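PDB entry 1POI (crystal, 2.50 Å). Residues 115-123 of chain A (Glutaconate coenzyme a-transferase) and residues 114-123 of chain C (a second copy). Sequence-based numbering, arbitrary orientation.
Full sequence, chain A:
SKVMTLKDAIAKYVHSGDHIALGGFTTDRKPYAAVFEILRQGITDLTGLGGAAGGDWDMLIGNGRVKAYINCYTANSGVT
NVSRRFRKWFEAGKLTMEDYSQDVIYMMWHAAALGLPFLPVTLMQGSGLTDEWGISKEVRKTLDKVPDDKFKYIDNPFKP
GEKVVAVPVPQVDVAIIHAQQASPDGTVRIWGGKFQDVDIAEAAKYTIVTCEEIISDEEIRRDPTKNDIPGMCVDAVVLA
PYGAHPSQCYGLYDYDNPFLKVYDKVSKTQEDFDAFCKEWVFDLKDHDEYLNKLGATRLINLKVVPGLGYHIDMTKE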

# COMPACT_ATOMS: atom_id res chain seq x y z
N GLY A 115 -24.36 3.55 -24.53
CA GLY A 115 -25.61 4.18 -24.93
C GLY A 115 -25.71 4.36 -26.44
O GLY A 115 -26.50 5.17 -26.92
N LEU A 116 -24.92 3.63 -27.20
CA LEU A 116 -24.96 3.77 -28.65
C LEU A 116 -26.26 3.22 -29.23
O LEU A 116 -26.82 2.26 -28.71
N PRO A 117 -26.75 3.83 -30.31
CA PRO A 117 -27.99 3.39 -30.97
C PRO A 117 -27.79 1.94 -31.42
O PRO A 117 -28.65 1.08 -31.26
N PHE A 118 -26.63 1.71 -32.01
CA PHE A 118 -26.25 0.40 -32.50
C PHE A 118 -24.73 0.36 -32.64
O PHE A 118 -24.05 1.37 -32.40
N LEU A 119 -24.20 -0.77 -33.07
CA LEU A 119 -22.76 -0.90 -33.20
C LEU A 119 -22.23 -1.17 -34.60
O LEU A 119 -22.47 -2.24 -35.16
N PRO A 120 -21.53 -0.19 -35.21
CA PRO A 120 -20.99 -0.43 -36.55
C PRO A 120 -19.53 -0.93 -36.42
O PRO A 120 -18.70 -0.33 -35.72
N VAL A 121 -19.23 -2.07 -37.03
CA VAL A 121 -17.88 -2.61 -36.95
C VAL A 121 -17.44 -3.06 -38.30
O VAL A 121 -18.25 -3.46 -39.13
N THR A 122 -16.14 -3.00 -38.55
CA THR A 122 -15.61 -3.48 -39.81
C THR A 122 -15.09 -4.94 -39.58
O THR A 122 -14.06 -5.34 -40.13
N LEU A 123 -15.85 -5.73 -38.82
CA LEU A 123 -15.46 -7.10 -38.47
C LEU A 123 -16.55 -8.08 -38.84
O LEU A 123 -17.71 -7.71 -38.95
N LEU C 114 -11.01 2.56 -29.99
CA LEU C 114 -11.72 1.31 -30.21
C LEU C 114 -11.75 0.81 -31.64
O LEU C 114 -12.08 -0.35 -31.88
N GLY C 115 -11.44 1.69 -32.59
CA GLY C 115 -11.41 1.31 -33.99
C GLY C 115 -12.73 1.25 -34.73
O GLY C 115 -12.80 0.57 -35.77
N LEU C 116 -13.74 2.00 -34.29
CA LEU C 116 -15.05 1.99 -34.97
C LEU C 116 -14.96 2.75 -36.30
O LEU C 116 -14.32 3.78 -36.35
N PRO C 117 -15.63 2.28 -37.37
CA PRO C 117 -15.59 2.97 -38.67
C PRO C 117 -16.19 4.38 -38.64
O PRO C 117 -15.92 5.19 -39.53
N PHE C 118 -17.02 4.63 -37.64
CA PHE C 118 -17.61 5.95 -37.43
C PHE C 118 -18.38 5.84 -36.13
O PHE C 118 -18.54 4.74 -35.62
N LEU C 119 -18.79 6.96 -35.56
CA LEU C 119 -19.51 6.95 -34.29
C LEU C 119 -20.98 7.30 -34.48
O LEU C 119 -21.28 8.32 -35.09
N PRO C 120 -21.90 6.39 -34.10
CA PRO C 120 -23.33 6.69 -34.24
C PRO C 120 -23.84 7.09 -32.85
O PRO C 120 -23.63 6.37 -31.89
N VAL C 121 -24.43 8.26 -32.73
CA VAL C 121 -24.96 8.70 -31.44
C VAL C 121 -26.34 9.32 -31.60
O VAL C 121 -26.72 9.76 -32.69
N THR C 122 -27.10 9.32 -30.52
CA THR C 122 -28.41 9.95 -30.55
C THR C 122 -28.34 11.14 -29.58
O THR C 122 -29.06 11.22 -28.56
N LEU C 123 -27.37 12.01 -29.88
CA LEU C 123 -27.10 13.24 -29.13
C LEU C 123 -26.84 14.33 -30.18
O LEU C 123 -26.48 14.01 -31.33

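Two copies of the same segment, running in roughly opposite directions (146° apart), meet in an almost wholly apolar, near-symmetric contact built on prolines, with no direct hydrogen bond between them and a water at each end. Leu A116 lies nearest Val C121 along the backbone (CA to CA 5.7 Å) and Val A121 nearest Leu C116 (CA to CA 5.8 Å), and most contacts have a counterpart in the other half. Together the stretches bury 583 Å².

Pro A120 and Pro C120 form the centre. Both point toward the partner chain, both rings are C-gamma endo, and each loses more area to the contact than any other residue of its stretch; Pro A120 CD lies 3.7 Å from Pro C120 CG. Each ring also covers one face of the opposing phenylalanine. Pro A120 CG sits 4.3 Å from the centroid of the Phe C118 ring, 12° off its normal, a CH-pi contact, while Pro C120 CG lies over a face of Phe A118, whose CE1 is 3.9 Å from Pro C120 CB. Both phenylalanines leave the backbone sideways with chi1 p (65° and 68°), and their ends come nearer the partner.

Pro A117 (C-gamma exo) and Pro C117 (C-gamma endo) also point toward the other stretch. Their ring CD atoms press on carbonyl oxygens: Pro A117 CD is 3.0 Å from Pro C120 O, and Pro C117 CD is 3.1 Å from Pro A120 O. Proline has no backbone N-H, and these close approaches are made by its ring carbon. Pro A117 CG further reaches Thr C122 CG2 at 3.4 Å.

Leu A116 and Leu C116, both m,t, start sideways but bring their ends inward. Leu A116 CD2 meets Leu C119 CD1 at 4.0 Å, and Leu C116 CD2 meets Leu A119 CD1 at 3.9 Å. Leu A119 and Leu C119 (both t,p) have CA-to-CB bonds directed away, yet their ends come back far enough to touch. Val A121 and Val C121 (both m) point away and contribute little.

Polar links run through water. Water 1 donates to Gly A115 O, 2.9 Å from the O of water 1, and hydrogen-bonds Thr C122 OG1, 2.6 Å from the same water O; Thr C122 is p. Water 2 donates to Gly C115 O, 3.0 Å from the O of water 2, but its bond to Thr A122 OG1, at 3.5 Å from that water O, is weak. Thr A122 has chi1 at 16°, between wells; the two water bridges match only approximately.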

# COMPACT_ATOMS: atom_id res chain seq x y z
CB LEU A 116 -23.77 3.05 -29.30
CG LEU A 116 -22.33 3.39 -28.91
CD1 LEU A 116 -21.38 2.69 -29.86
CD2 LEU A 116 -22.07 4.88 -28.95
CB PRO A 117 -28.05 4.29 -32.21
CG PRO A 117 -27.32 5.51 -31.79
CD PRO A 117 -26.16 4.97 -31.01
CB PHE A 118 -26.95 0.11 -33.83
CG PHE A 118 -26.52 1.02 -34.94
CD1 PHE A 118 -27.04 2.30 -35.05
CD2 PHE A 118 -25.65 0.55 -35.93
CE1 PHE A 118 -26.71 3.11 -36.14
CE2 PHE A 118 -25.31 1.34 -37.03
CZ PHE A 118 -25.84 2.62 -37.13
CB LEU A 119 -22.29 -1.99 -32.24
CG LEU A 119 -20.85 -2.49 -32.29
CD1 LEU A 119 -19.89 -1.44 -31.69
CD2 LEU A 119 -20.79 -3.79 -31.53
CB PRO A 120 -21.07 0.95 -37.22
CG PRO A 120 -20.73 1.92 -36.06
CD PRO A 120 -21.32 1.22 -34.79
CB VAL A 121 -17.77 -3.84 -35.99
CG1 VAL A 121 -18.04 -3.44 -34.55
CG2 VAL A 121 -18.69 -4.96 -36.42
CB THR A 122 -14.48 -2.56 -40.27
OG1 THR A 122 -14.06 -1.74 -39.17
CG2 THR A 122 -14.96 -1.68 -41.40
CB LEU A 123 -15.19 -7.20 -36.96
CG LEU A 123 -14.03 -6.43 -36.32
CD1 LEU A 123 -14.14 -6.43 -34.82
CD2 LEU A 123 -12.70 -7.02 -36.77
CB LEU C 114 -13.14 1.38 -29.65
CG LEU C 114 -13.36 0.83 -28.23
CD1 LEU C 114 -12.14 1.00 -27.37
CD2 LEU C 114 -14.54 1.51 -27.58
CB LEU C 116 -16.10 2.65 -34.08
CG LEU C 116 -16.26 2.11 -32.67
CD1 LEU C 116 -17.19 3.00 -31.87
CD2 LEU C 116 -16.83 0.71 -32.74
CB PRO C 117 -16.35 2.01 -39.60
CG PRO C 117 -17.33 1.39 -38.70
CD PRO C 117 -16.57 1.14 -37.41
CB PHE C 118 -18.48 6.45 -38.61
CG PHE C 118 -19.75 5.68 -38.83
CD1 PHE C 118 -20.93 6.04 -38.19
CD2 PHE C 118 -19.77 4.60 -39.70
CE1 PHE C 118 -22.12 5.34 -38.41
CE2 PHE C 118 -20.96 3.88 -39.93
CZ PHE C 118 -22.13 4.25 -39.29
CB LEU C 119 -18.90 7.98 -33.32
CG LEU C 119 -19.58 8.11 -31.95
CD1 LEU C 119 -19.36 6.85 -31.15
CD2 LEU C 119 -19.07 9.30 -31.17
CB PRO C 120 -23.91 5.34 -34.67
CG PRO C 120 -23.10 4.38 -33.89
CD PRO C 120 -21.68 4.94 -33.99
CB VAL C 121 -24.06 9.76 -30.75
CG1 VAL C 121 -22.81 9.11 -30.18
CG2 VAL C 121 -23.70 10.88 -31.73
CB THR C 122 -29.56 8.95 -30.24
OG1 THR C 122 -29.31 8.26 -29.00
CG2 THR C 122 -29.66 7.93 -31.37
CB LEU C 123 -25.87 13.06 -28.25
CG LEU C 123 -25.97 12.22 -26.98
CD1 LEU C 123 -24.59 11.70 -26.65
CD2 LEU C 123 -26.57 13.01 -25.82
O HOH W 1 -28.85 5.78 -28.42
O HOH W 2 -14.22 -2.03 -35.73